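Local coordinates for protein 5'-Methylthioadenosine Nucleosidase (Arabidopsis thaliana, PDB 2H8G) that belongs to the nucleosidases of the phosphorylase superfamily and binds adenine in a pocket of its mixed alpha/beta fold, at residues S134-H139 / G173-G178; K70-N75 / F258-N263; V30-M35 / I111-T116. All coordinates share one frame; numbering follows the deposited sequence.

Contact 1 of 3, residues S134-H139 / G173-G178; sequences SDVVFH and GRLSTG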
ATOM      1  N   SER A 134      13.979  15.795   0.314  1.00 20.10           N
ATOM      2  CA  SER A 134      13.318  16.992  -0.213  1.00 21.81           C
ATOM      3  C   SER A 134      11.913  16.651  -0.712  1.00 20.94           C
ATOM      4  O   SER A 134      10.927  17.252  -0.286  1.00 21.62           O
ATOM      5  CB  SER A 134      14.145  17.597  -1.354  1.00 22.47           C
ATOM      6  OG  SER A 134      14.467  16.632  -2.340  1.00 27.11           O
ATOM      7  N   ASP A 135      11.833  15.699  -1.637  1.00 22.22           N
ATOM      8  CA  ASP A 135      10.553  15.237  -2.158  1.00 21.59           C
ATOM      9  C   ASP A 135      10.668  13.749  -2.434  1.00 19.80           C
ATOM     10  O   ASP A 135      11.764  13.188  -2.418  1.00 17.58           O
ATOM     11  CB  ASP A 135      10.124  16.001  -3.422  1.00 24.03           C
ATOM     12  CG  ASP A 135      11.194  16.043  -4.489  1.00 26.18           C
ATOM     13  OD1 ASP A 135      12.062  15.149  -4.519  1.00 29.87           O
ATOM     14  OD2 ASP A 135      11.148  16.974  -5.321  1.00 31.22           O
ATOM     15  N   VAL A 136       9.533  13.112  -2.688  1.00 17.96           N
ATOM     16  CA  VAL A 136       9.518  11.678  -2.902  1.00 16.85           C
ATOM     17  C   VAL A 136       8.620  11.269  -4.061  1.00 18.16           C
ATOM     18  O   VAL A 136       7.625  11.924  -4.349  1.00 18.44           O
ATOM     19  CB  VAL A 136       9.057  10.974  -1.606  1.00 19.02           C
ATOM     20  CG1 VAL A 136       7.621  11.383  -1.273  1.00 18.71           C
ATOM     21  CG2 VAL A 136       9.197   9.474  -1.745  1.00 19.01           C
ATOM     22  N   VAL A 137       8.996  10.184  -4.725  1.00 15.86           N
ATOM     23  CA  VAL A 137       8.247   9.650  -5.854  1.00 16.96           C
ATOM     24  C   VAL A 137       8.291   8.127  -5.822  1.00 15.34           C
ATOM     25  O   VAL A 137       9.062   7.543  -5.052  1.00 16.48           O
ATOM     26  CB  VAL A 137       8.869  10.090  -7.210  1.00 18.93           C
ATOM     27  CG1 VAL A 137       8.802  11.597  -7.354  1.00 19.01           C
ATOM     28  CG2 VAL A 137      10.315   9.618  -7.306  1.00 18.29           C
ATOM     29  N   PHE A 138       7.449   7.499  -6.643  1.00 16.51           N
ATOM     30  CA  PHE A 138       7.437   6.036  -6.802  1.00 16.81           C
ATOM     31  C   PHE A 138       8.086   5.763  -8.157  1.00 17.94           C
ATOM     32  O   PHE A 138       7.884   6.531  -9.097  1.00 18.65           O
ATOM     33  CB  PHE A 138       6.023   5.450  -6.914  1.00 16.87           C
ATOM     34  CG  PHE A 138       5.233   5.443  -5.639  1.00 16.38           C
ATOM     35  CD1 PHE A 138       4.386   6.496  -5.331  1.00 16.77           C
ATOM     36  CD2 PHE A 138       5.280   4.349  -4.780  1.00 17.64           C
ATOM     37  CE1 PHE A 138       3.585   6.460  -4.191  1.00 17.96           C
ATOM     38  CE2 PHE A 138       4.487   4.303  -3.637  1.00 17.84           C
ATOM     39  CZ  PHE A 138       3.637   5.357  -3.342  1.00 19.94           C
ATOM     40  N   HIS A 139       8.842   4.675  -8.271  1.00 15.97           N
ATOM     41  CA  HIS A 139       9.438   4.325  -9.561  1.00 17.31           C
ATOM     42  C   HIS A 139       8.854   3.035 -10.132  1.00 17.72           C
ATOM     43  O   HIS A 139       9.189   2.654 -11.252  1.00 19.64           O
ATOM     44  CB  HIS A 139      10.969   4.203  -9.474  1.00 16.54           C
ATOM     45  CG  HIS A 139      11.460   3.327  -8.362  1.00 16.92           C
ATOM     46  ND1 HIS A 139      11.432   1.949  -8.412  1.00 20.21           N
ATOM     47  CD2 HIS A 139      12.008   3.648  -7.168  1.00 13.05           C
ATOM     48  CE1 HIS A 139      11.944   1.460  -7.293  1.00 15.51           C
ATOM     49  NE2 HIS A 139      12.300   2.470  -6.523  1.00 19.61           N
ATOM     50  N   GLY A 173      18.149  15.229  -0.746  1.00 19.92           N
ATOM     51  CA  GLY A 173      17.970  14.674  -2.070  1.00 19.63           C
ATOM     52  C   GLY A 173      16.584  14.096  -2.218  1.00 17.60           C
ATOM     53  O   GLY A 173      15.830  14.018  -1.247  1.00 18.93           O
ATOM     54  N   ARG A 174      16.243  13.708  -3.441  1.00 17.56           N
ATOM     55  CA  ARG A 174      14.944  13.118  -3.728  1.00 17.10           C
ATOM     56  C   ARG A 174      15.010  11.620  -3.455  1.00 15.92           C
ATOM     57  O   ARG A 174      16.038  10.981  -3.687  1.00 17.22           O
ATOM     58  CB  ARG A 174      14.560  13.369  -5.196  1.00 18.03           C
ATOM     59  CG  ARG A 174      13.400  12.520  -5.689  1.00 19.13           C
ATOM     60  CD  ARG A 174      12.959  12.929  -7.086  1.00 21.48           C
ATOM     61  NE  ARG A 174      12.371  14.264  -7.087  1.00 24.31           N
ATOM     62  CZ  ARG A 174      11.919  14.881  -8.174  1.00 27.39           C
ATOM     63  NH1 ARG A 174      11.987  14.284  -9.355  1.00 27.30           N
ATOM     64  NH2 ARG A 174      11.387  16.091  -8.075  1.00 26.65           N
ATOM     65  N   LEU A 175      13.902  11.079  -2.953  1.00 15.25           N
ATOM     66  CA  LEU A 175      13.773   9.667  -2.632  1.00 15.50           C
ATOM     67  C   LEU A 175      12.826   8.995  -3.628  1.00 16.14           C
ATOM     68  O   LEU A 175      11.774   9.544  -3.951  1.00 17.20           O
ATOM     69  CB  LEU A 175      13.199   9.511  -1.217  1.00 16.64           C
ATOM     70  CG  LEU A 175      12.812   8.097  -0.764  1.00 16.56           C
ATOM     71  CD1 LEU A 175      14.042   7.214  -0.749  1.00 16.74           C
ATOM     72  CD2 LEU A 175      12.175   8.149   0.624  1.00 18.05           C
ATOM     73  N   SER A 176      13.202   7.815  -4.112  1.00 15.06           N
ATOM     74  CA  SER A 176      12.365   7.069  -5.045  1.00 14.79           C
ATOM     75  C   SER A 176      12.034   5.732  -4.385  1.00 16.51           C
ATOM     76  O   SER A 176      12.934   4.975  -3.990  1.00 15.98           O
ATOM     77  CB  SER A 176      13.094   6.866  -6.375  1.00 15.26           C
ATOM     78  OG  SER A 176      12.204   6.346  -7.346  1.00 16.34           O
ATOM     79  N   THR A 177      10.738   5.467  -4.271  1.00 14.46           N
ATOM     80  CA  THR A 177      10.202   4.281  -3.617  1.00 14.72           C
ATOM     81  C   THR A 177       9.664   3.215  -4.559  1.00 15.69           C
ATOM     82  O   THR A 177       9.053   3.526  -5.580  1.00 15.69           O
ATOM     83  CB  THR A 177       9.041   4.700  -2.680  1.00 15.14           C
ATOM     84  OG1 THR A 177       9.547   5.591  -1.679  1.00 15.74           O
ATOM     85  CG2 THR A 177       8.382   3.487  -2.031  1.00 17.24           C
ATOM     86  N   GLY A 178       9.881   1.959  -4.186  1.00 15.13           N
ATOM     87  CA  GLY A 178       9.375   0.837  -4.950  1.00 15.26           C
ATOM     88  C   GLY A 178       9.328  -0.363  -4.022  1.00 15.52           C
ATOM     89  O   GLY A 178      10.056  -0.398  -3.029  1.00 16.53           O
TER

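Contact 2 of 3, residues K70-N75 / F258-N263; sequences KDLRIN and FINGRN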
ATOM      1  N   LYS A  70      11.548  15.226  27.441  1.00 41.99           N
ATOM      2  CA  LYS A  70      11.352  16.652  27.656  1.00 41.80           C
ATOM      3  C   LYS A  70       9.885  17.021  27.474  1.00 41.06           C
ATOM      4  O   LYS A  70       9.018  16.486  28.163  1.00 41.65           O
ATOM      5  CB  LYS A  70      12.226  17.462  26.694  1.00 43.00           C
ATOM      6  CG  LYS A  70      13.717  17.234  26.888  1.00 45.19           C
ATOM      7  CD  LYS A  70      14.542  18.016  25.882  1.00 46.25           C
ATOM      8  CE  LYS A  70      16.025  17.715  26.041  1.00 46.84           C
ATOM      9  NZ  LYS A  70      16.857  18.443  25.042  1.00 48.76           N
ATOM     10  N   ASP A  71       9.607  17.924  26.542  1.00 39.98           N
ATOM     11  CA  ASP A  71       8.239  18.362  26.295  1.00 39.95           C
ATOM     12  C   ASP A  71       7.607  17.688  25.079  1.00 38.57           C
ATOM     13  O   ASP A  71       6.646  18.203  24.508  1.00 39.41           O
ATOM     14  CB  ASP A  71       8.205  19.881  26.106  1.00 42.45           C
ATOM     15  CG  ASP A  71       8.893  20.626  27.238  1.00 44.64           C
ATOM     16  OD1 ASP A  71      10.138  20.556  27.331  1.00 45.93           O
ATOM     17  OD2 ASP A  71       8.188  21.277  28.038  1.00 47.32           O
ATOM     18  N   LEU A  72       8.139  16.535  24.688  1.00 35.93           N
ATOM     19  CA  LEU A  72       7.610  15.823  23.531  1.00 34.03           C
ATOM     20  C   LEU A  72       7.195  14.387  23.807  1.00 33.35           C
ATOM     21  O   LEU A  72       7.920  13.627  24.450  1.00 33.40           O
ATOM     22  CB  LEU A  72       8.640  15.813  22.394  1.00 34.43           C
ATOM     23  CG  LEU A  72       8.904  17.092  21.602  1.00 34.97           C
ATOM     24  CD1 LEU A  72      10.054  16.848  20.632  1.00 36.32           C
ATOM     25  CD2 LEU A  72       7.649  17.503  20.848  1.00 36.97           C
ATOM     26  N   ARG A  73       6.017  14.021  23.313  1.00 32.63           N
ATOM     27  CA  ARG A  73       5.529  12.660  23.444  1.00 33.22           C
ATOM     28  C   ARG A  73       6.105  11.971  22.217  1.00 31.25           C
ATOM     29  O   ARG A  73       5.939  12.459  21.100  1.00 32.33           O
ATOM     30  CB  ARG A  73       4.001  12.617  23.391  1.00 36.53           C
ATOM     31  CG  ARG A  73       3.312  13.180  24.622  1.00 41.15           C
ATOM     32  CD  ARG A  73       1.798  13.133  24.471  1.00 45.43           C
ATOM     33  NE  ARG A  73       1.110  13.446  25.722  1.00 49.76           N
ATOM     34  CZ  ARG A  73       1.168  12.690  26.814  1.00 50.96           C
ATOM     35  NH1 ARG A  73       1.881  11.571  26.813  1.00 52.32           N
ATOM     36  NH2 ARG A  73       0.511  13.049  27.910  1.00 52.10           N
ATOM     37  N   ILE A  74       6.799  10.860  22.420  1.00 30.03           N
ATOM     38  CA  ILE A  74       7.398  10.146  21.302  1.00 29.63           C
ATOM     39  C   ILE A  74       6.768   8.782  21.094  1.00 29.39           C
ATOM     40  O   ILE A  74       6.720   7.960  22.006  1.00 29.80           O
ATOM     41  CB  ILE A  74       8.913   9.951  21.504  1.00 30.37           C
ATOM     42  CG1 ILE A  74       9.587  11.305  21.723  1.00 31.56           C
ATOM     43  CG2 ILE A  74       9.513   9.247  20.289  1.00 31.27           C
ATOM     44  CD1 ILE A  74      11.069  11.208  21.992  1.00 32.64           C
ATOM     45  N   ASN A  75       6.283   8.551  19.880  1.00 28.61           N
ATOM     46  CA  ASN A  75       5.680   7.279  19.530  1.00 28.71           C
ATOM     47  C   ASN A  75       6.475   6.705  18.365  1.00 27.66           C
ATOM     48  O   ASN A  75       6.853   7.430  17.448  1.00 29.75           O
ATOM     49  CB  ASN A  75       4.215   7.472  19.119  1.00 29.55           C
ATOM     50  CG  ASN A  75       3.330   7.880  20.283  1.00 31.75           C
ATOM     51  OD1 ASN A  75       2.619   8.885  20.218  1.00 35.06           O
ATOM     52  ND2 ASN A  75       3.363   7.097  21.353  1.00 33.36           N
ATOM     53  N   PHE A 258      16.065  18.833  18.541  1.00 27.27           N
ATOM     54  CA  PHE A 258      15.907  20.093  17.821  1.00 26.67           C
ATOM     55  C   PHE A 258      14.435  20.495  17.809  1.00 27.68           C
ATOM     56  O   PHE A 258      14.091  21.654  18.049  1.00 27.68           O
ATOM     57  CB  PHE A 258      16.387  19.953  16.377  1.00 26.58           C
ATOM     58  CG  PHE A 258      16.245  21.212  15.571  1.00 26.56           C
ATOM     59  CD1 PHE A 258      17.197  22.220  15.658  1.00 26.64           C
ATOM     60  CD2 PHE A 258      15.146  21.396  14.738  1.00 27.39           C
ATOM     61  CE1 PHE A 258      17.059  23.395  14.925  1.00 28.09           C
ATOM     62  CE2 PHE A 258      14.999  22.570  14.001  1.00 28.11           C
ATOM     63  CZ  PHE A 258      15.958  23.570  14.095  1.00 28.30           C
ATOM     64  N   ILE A 259      13.572  19.526  17.518  1.00 27.60           N
ATOM     65  CA  ILE A 259      12.131  19.757  17.457  1.00 28.99           C
ATOM     66  C   ILE A 259      11.532  20.185  18.794  1.00 29.47           C
ATOM     67  O   ILE A 259      10.628  21.020  18.838  1.00 30.41           O
ATOM     68  CB  ILE A 259      11.395  18.487  16.975  1.00 28.80           C
ATOM     69  CG1 ILE A 259      11.738  18.221  15.508  1.00 28.43           C
ATOM     70  CG2 ILE A 259       9.889  18.640  17.159  1.00 30.37           C
ATOM     71  CD1 ILE A 259      11.170  16.920  14.978  1.00 30.17           C
ATOM     72  N   ASN A 260      12.039  19.612  19.879  1.00 30.59           N
ATOM     73  CA  ASN A 260      11.531  19.924  21.209  1.00 31.56           C
ATOM     74  C   ASN A 260      11.485  21.425  21.478  1.00 32.10           C
ATOM     75  O   ASN A 260      12.449  22.142  21.228  1.00 32.81           O
ATOM     76  CB  ASN A 260      12.384  19.222  22.270  1.00 32.55           C
ATOM     77  CG  ASN A 260      11.901  19.494  23.684  1.00 33.44           C
ATOM     78  OD1 ASN A 260      12.382  20.413  24.353  1.00 36.93           O
ATOM     79  ND2 ASN A 260      10.937  18.704  24.142  1.00 32.83           N
ATOM     80  N   GLY A 261      10.341  21.891  21.969  1.00 32.75           N
ATOM     81  CA  GLY A 261      10.179  23.300  22.279  1.00 33.85           C
ATOM     82  C   GLY A 261       9.836  24.184  21.095  1.00 33.58           C
ATOM     83  O   GLY A 261       9.475  25.348  21.268  1.00 34.54           O
ATOM     84  N   ARG A 262       9.946  23.642  19.886  1.00 33.11           N
ATOM     85  CA  ARG A 262       9.649  24.408  18.684  1.00 31.23           C
ATOM     86  C   ARG A 262       8.265  24.086  18.144  1.00 31.62           C
ATOM     87  O   ARG A 262       7.710  23.023  18.422  1.00 31.08           O
ATOM     88  CB  ARG A 262      10.672  24.100  17.585  1.00 32.15           C
ATOM     89  CG  ARG A 262      12.085  24.588  17.843  1.00 33.08           C
ATOM     90  CD  ARG A 262      13.016  24.106  16.735  1.00 35.23           C
ATOM     91  NE  ARG A 262      14.399  24.513  16.959  1.00 38.74           N
ATOM     92  CZ  ARG A 262      14.892  25.706  16.645  1.00 39.26           C
ATOM     93  NH1 ARG A 262      14.114  26.622  16.082  1.00 41.47           N
ATOM     94  NH2 ARG A 262      16.161  25.988  16.905  1.00 40.04           N
ATOM     95  N   ASN A 263       7.705  25.016  17.380  1.00 31.75           N
ATOM     96  CA  ASN A 263       6.411  24.783  16.756  1.00 32.22           C
ATOM     97  C   ASN A 263       6.725  24.489  15.291  1.00 30.88           C
ATOM     98  O   ASN A 263       7.836  24.747  14.834  1.00 30.12           O
ATOM     99  CB  ASN A 263       5.490  26.000  16.890  1.00 34.45           C
ATOM    100  CG  ASN A 263       6.144  27.282  16.445  1.00 36.59           C
ATOM    101  OD1 ASN A 263       6.670  27.373  15.336  1.00 38.61           O
ATOM    102  ND2 ASN A 263       6.110  28.291  17.308  1.00 37.42           N
TER

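Contact 3 of 3, residues V30-M35 / I111-T116; sequences VFVIAM and IINAGT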
ATOM      1  N   VAL A  30       5.454  11.017  15.750  1.00 24.06           N
ATOM      2  CA  VAL A  30       5.345   9.593  15.474  1.00 21.85           C
ATOM      3  C   VAL A  30       6.416   9.211  14.467  1.00 21.00           C
ATOM      4  O   VAL A  30       6.527   9.832  13.408  1.00 22.21           O
ATOM      5  CB  VAL A  30       3.975   9.205  14.862  1.00 23.48           C
ATOM      6  CG1 VAL A  30       4.037   7.782  14.316  1.00 24.48           C
ATOM      7  CG2 VAL A  30       2.879   9.298  15.915  1.00 23.41           C
ATOM      8  N   PHE A  31       7.224   8.218  14.819  1.00 19.60           N
ATOM      9  CA  PHE A  31       8.244   7.711  13.910  1.00 19.24           C
ATOM     10  C   PHE A  31       7.646   6.469  13.270  1.00 19.39           C
ATOM     11  O   PHE A  31       7.136   5.597  13.974  1.00 20.22           O
ATOM     12  CB  PHE A  31       9.512   7.264  14.648  1.00 19.47           C
ATOM     13  CG  PHE A  31      10.463   8.376  14.982  1.00 20.15           C
ATOM     14  CD1 PHE A  31      10.239   9.199  16.080  1.00 24.95           C
ATOM     15  CD2 PHE A  31      11.604   8.586  14.209  1.00 20.50           C
ATOM     16  CE1 PHE A  31      11.137  10.217  16.407  1.00 25.31           C
ATOM     17  CE2 PHE A  31      12.510   9.603  14.526  1.00 21.88           C
ATOM     18  CZ  PHE A  31      12.274  10.417  15.628  1.00 26.63           C
ATOM     19  N   VAL A  32       7.684   6.398  11.944  1.00 19.16           N
ATOM     20  CA  VAL A  32       7.200   5.221  11.238  1.00 18.36           C
ATOM     21  C   VAL A  32       8.489   4.559  10.772  1.00 19.15           C
ATOM     22  O   VAL A  32       9.241   5.140   9.986  1.00 18.41           O
ATOM     23  CB  VAL A  32       6.332   5.590  10.023  1.00 16.99           C
ATOM     24  CG1 VAL A  32       6.032   4.339   9.210  1.00 18.31           C
ATOM     25  CG2 VAL A  32       5.031   6.234  10.495  1.00 17.80           C
ATOM     26  N   ILE A  33       8.758   3.364  11.292  1.00 18.27           N
ATOM     27  CA  ILE A  33       9.982   2.629  10.972  1.00 18.74           C
ATOM     28  C   ILE A  33       9.638   1.207  10.541  1.00 18.86           C
ATOM     29  O   ILE A  33       8.993   0.457  11.275  1.00 21.24           O
ATOM     30  CB  ILE A  33      10.923   2.620  12.201  1.00 19.93           C
ATOM     31  CG1 ILE A  33      11.203   4.071  12.623  1.00 19.98           C
ATOM     32  CG2 ILE A  33      12.221   1.893  11.877  1.00 20.33           C
ATOM     33  CD1 ILE A  33      12.108   4.222  13.834  1.00 21.59           C
ATOM     34  N   ALA A  34      10.086   0.840   9.344  1.00 18.33           N
ATOM     35  CA  ALA A  34       9.787  -0.467   8.767  1.00 18.30           C
ATOM     36  C   ALA A  34      10.372  -1.692   9.458  1.00 20.12           C
ATOM     37  O   ALA A  34       9.687  -2.707   9.595  1.00 21.43           O
ATOM     38  CB  ALA A  34      10.198  -0.480   7.306  1.00 18.97           C
ATOM     39  N   MET A  35      11.632  -1.613   9.868  1.00 21.29           N
ATOM     40  CA  MET A  35      12.293  -2.751  10.509  1.00 22.37           C
ATOM     41  C   MET A  35      12.508  -2.540  12.003  1.00 24.63           C
ATOM     42  O   MET A  35      12.946  -1.477  12.430  1.00 23.59           O
ATOM     43  CB  MET A  35      13.643  -3.008   9.835  1.00 24.45           C
ATOM     44  CG  MET A  35      13.551  -3.233   8.334  1.00 26.61           C
ATOM     45  SD  MET A  35      15.176  -3.447   7.571  1.00 31.37           S
ATOM     46  CE  MET A  35      15.489  -5.178   7.922  1.00 31.64           C
ATOM     47  N   ILE A 111       5.144  13.563  11.424  1.00 20.22           N
ATOM     48  CA  ILE A 111       5.559  12.177  11.256  1.00 20.17           C
ATOM     49  C   ILE A 111       6.984  12.147  10.730  1.00 19.39           C
ATOM     50  O   ILE A 111       7.352  12.956   9.886  1.00 18.55           O
ATOM     51  CB  ILE A 111       4.668  11.449  10.228  1.00 20.10           C
ATOM     52  CG1 ILE A 111       3.230  11.383  10.736  1.00 22.69           C
ATOM     53  CG2 ILE A 111       5.211  10.048   9.963  1.00 21.85           C
ATOM     54  CD1 ILE A 111       2.234  11.009   9.668  1.00 27.60           C
ATOM     55  N   ILE A 112       7.790  11.228  11.244  1.00 17.62           N
ATOM     56  CA  ILE A 112       9.156  11.085  10.766  1.00 18.45           C
ATOM     57  C   ILE A 112       9.314   9.650  10.291  1.00 18.76           C
ATOM     58  O   ILE A 112       9.165   8.717  11.077  1.00 18.21           O
ATOM     59  CB  ILE A 112      10.213  11.323  11.871  1.00 18.79           C
ATOM     60  CG1 ILE A 112      10.072  12.731  12.452  1.00 20.66           C
ATOM     61  CG2 ILE A 112      11.615  11.124  11.285  1.00 19.22           C
ATOM     62  CD1 ILE A 112      11.032  13.015  13.594  1.00 22.36           C
ATOM     63  N   ASN A 113       9.578   9.474   9.000  1.00 16.68           N
ATOM     64  CA  ASN A 113       9.800   8.145   8.440  1.00 16.73           C
ATOM     65  C   ASN A 113      11.318   7.987   8.450  1.00 16.53           C
ATOM     66  O   ASN A 113      12.018   8.625   7.675  1.00 16.78           O
ATOM     67  CB  ASN A 113       9.269   8.073   7.000  1.00 16.99           C
ATOM     68  CG  ASN A 113       9.581   6.746   6.321  1.00 16.81           C
ATOM     69  OD1 ASN A 113       9.808   6.700   5.108  1.00 17.76           O
ATOM     70  ND2 ASN A 113       9.576   5.659   7.093  1.00 17.92           N
ATOM     71  N   ALA A 114      11.825   7.160   9.359  1.00 16.70           N
ATOM     72  CA  ALA A 114      13.265   6.951   9.465  1.00 16.26           C
ATOM     73  C   ALA A 114      13.609   5.527   9.082  1.00 16.05           C
ATOM     74  O   ALA A 114      12.925   4.589   9.483  1.00 17.33           O
ATOM     75  CB  ALA A 114      13.727   7.238  10.897  1.00 17.27           C
ATOM     76  N   GLY A 115      14.667   5.363   8.295  1.00 15.14           N
ATOM     77  CA  GLY A 115      15.065   4.029   7.895  1.00 16.93           C
ATOM     78  C   GLY A 115      16.273   4.034   6.987  1.00 16.92           C
ATOM     79  O   GLY A 115      16.793   5.094   6.629  1.00 17.35           O
ATOM     80  N   THR A 116      16.719   2.833   6.634  1.00 16.25           N
ATOM     81  CA  THR A 116      17.855   2.646   5.751  1.00 16.21           C
ATOM     82  C   THR A 116      17.404   2.737   4.297  1.00 17.20           C
ATOM     83  O   THR A 116      16.218   2.606   3.986  1.00 18.84           O
ATOM     84  CB  THR A 116      18.526   1.279   6.003  1.00 19.35           C
ATOM     85  OG1 THR A 116      17.540   0.240   5.987  1.00 20.48           O
ATOM     86  CG2 THR A 116      19.228   1.282   7.341  1.00 18.58           C
TER
HETATM   87  O   HOH W   1      12.096   2.411   8.038  1.00 20.43           O

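Contact 1 of 3, residues S134-H139 / G173-G178
The carboxylate of Asp135 is gripped by two nitrogens of Arg174. Arg174 NE gives a bond of 2.7 Å to Asp135 OD1, and Arg174 NH2 gives one of 2.9 Å to Asp135 OD2, a side-on salt bridge. Both oxygens lie near the guanidinium plane, but the nitrogens sit above the carboxylate plane, as the two planes are 49° apart. The Arg174 chain bends at chi3 (-67°), which brings NE back to Asp135 OD1. Gln157 also bonds Asp135 OD2, and the carbonyl of Asn194 takes Arg174 NH1.

Strands 135-138 and 173-177 run parallel in the mixed sheet. Leu175 N bonds Asp135 O, Leu175 O accepts Val137 N, Val137 O accepts Thr177 N at 2.8 Å, and Thr177 O accepts His139 N. Val136, Phe138, Leu175 and Thr177 share one face; helix 203-212 covers Val136 and Phe138, and strand 198-200 lies against Leu175. Val136 CG2 meets Leu175 CG at 4.0 Å. Thr177 OG1 is held by Asp200 of the adenine pocket and by the backbone N of Ala204. Thr177 O lies over one face of the His139 ring.

The buried charge of Asp135 is thus matched, and the bond from Gln157 would further stabilise its ionised form.

Contact 2 of 3, residues K70-N75 / F258-N263
Leu72 lays its CD1 methyl against the backbone of Asn260, 3.5 Å from Asn260 CA. The two side chains slide past each other in opposite directions, and Leu72 CD1 also lies 3.7 Å from Asn260 CB. The same methyl reaches Ile259 CG2 at 3.9 Å. Ile26 packs on both Leu72 and Ile259, which extends this apolar patch.

Further along, the side-chain amide group of Asn260 lies against both Lys70 and Asp71. Its CG is anti to the backbone N (chi1 -179°), which carries the amide group out toward the turn at Lys70 and Asp71. Lys70 CB and CD both touch this group, with Lys70 CB 3.6 Å from Asn260 CG. The Asp71 side chain crosses that of Asn260 at about a right angle, its carboxylate turned 49° from the amide plane.

The contact joins the start of strand 72-78, just after the hairpin turn from strand 63-69, to the end of the long helix 233-259. Asn260 is the first residue past that helix to leave helical angles. It is the second residue of a type II beta turn that runs from Ile259 to Arg262, closed by Arg262 N to Ile259 O at 2.9 Å. Gly261 takes the positive phi of this turn (82°), where a side chain would jam against the carbonyl of Asn260. Lys70 runs extended beyond CG, and its NZ bonds OD1 of Asn257 in the last turn of the same helix.

Contact 3 of 3, residues V30-M35 / I111-T116
Phe31 and Ile112, the tightly packed part of the contact, lie side by side on one face of the sheet and point the same way. Ile112 CB sits over the Phe31 ring in a CH-pi contact, 4.1 Å from the centroid and offset toward the rim. Ile112 CD1 reaches Phe31 CZ at 3.5 Å, while Ala114 CB lies at the ring edge. Ala252 and Ile256 of helix 233-259 also pack on Phe31.

The opposite face carries Val32 and Ile111, whose CG2 methyls meet at 3.9 Å under helix 92-106.

Strands 30-32 and 111-116 are parallel neighbours in the central sheet. Ile112 N bonds Val30 O, and Val32 N bonds Ile112 O. Val32 O then takes two donors. Asn113 ND2 approaches at 3.0 Å from above the carbonyl plane, with the carbonyl oxygen in the amide plane of Asn113. The Ala114 N bond to the same oxygen is weak, at 3.3 Å. Asn113 CG is anti to its backbone N (chi1 175°), which brings CG within 4.0 Å of Val32 O, and Lys221 bonds Asn113 OD1.

Past Val32 the pairing opens. A water sits there: it accepts from Ala34 N at 2.9 Å and lies 2.7 Å from Ala114 O. Ile33 CG1 lies near Ala114 O, and beyond it Met35 stands at the N-cap position of helix 36-45. The partner strand runs on to Thr116 of the adenine pocket.

The side-chain amide of Asn113 therefore adds to a weak backbone bond where the strands part. Its bond from Lys221 would polarise the amide and probably strengthen its N-H as a donor.

In the fold
All three contacts reach the same mixed sheet. Contacts 2 and 3 touch: Asn75 O and Phe31 N are 2.8 Å apart, a probable hydrogen bond between neighbouring strands, and Ile259 CD1 packs on Ile112 CD1. Their centres are 16 Å apart. Contacts 1 and 3 do not touch, with nearest atoms about 5 Å apart, but strands 110-119 and 130-138 follow each other in the chain. Contacts 1 and 2 lie on opposite sides of the chain's centre, 27 Å apart between centres. The bound adenine lies toward contacts 1 and 3. The His139 side chain is about 6 Å from it, and Thr116 of contact 3 belongs to its pocket.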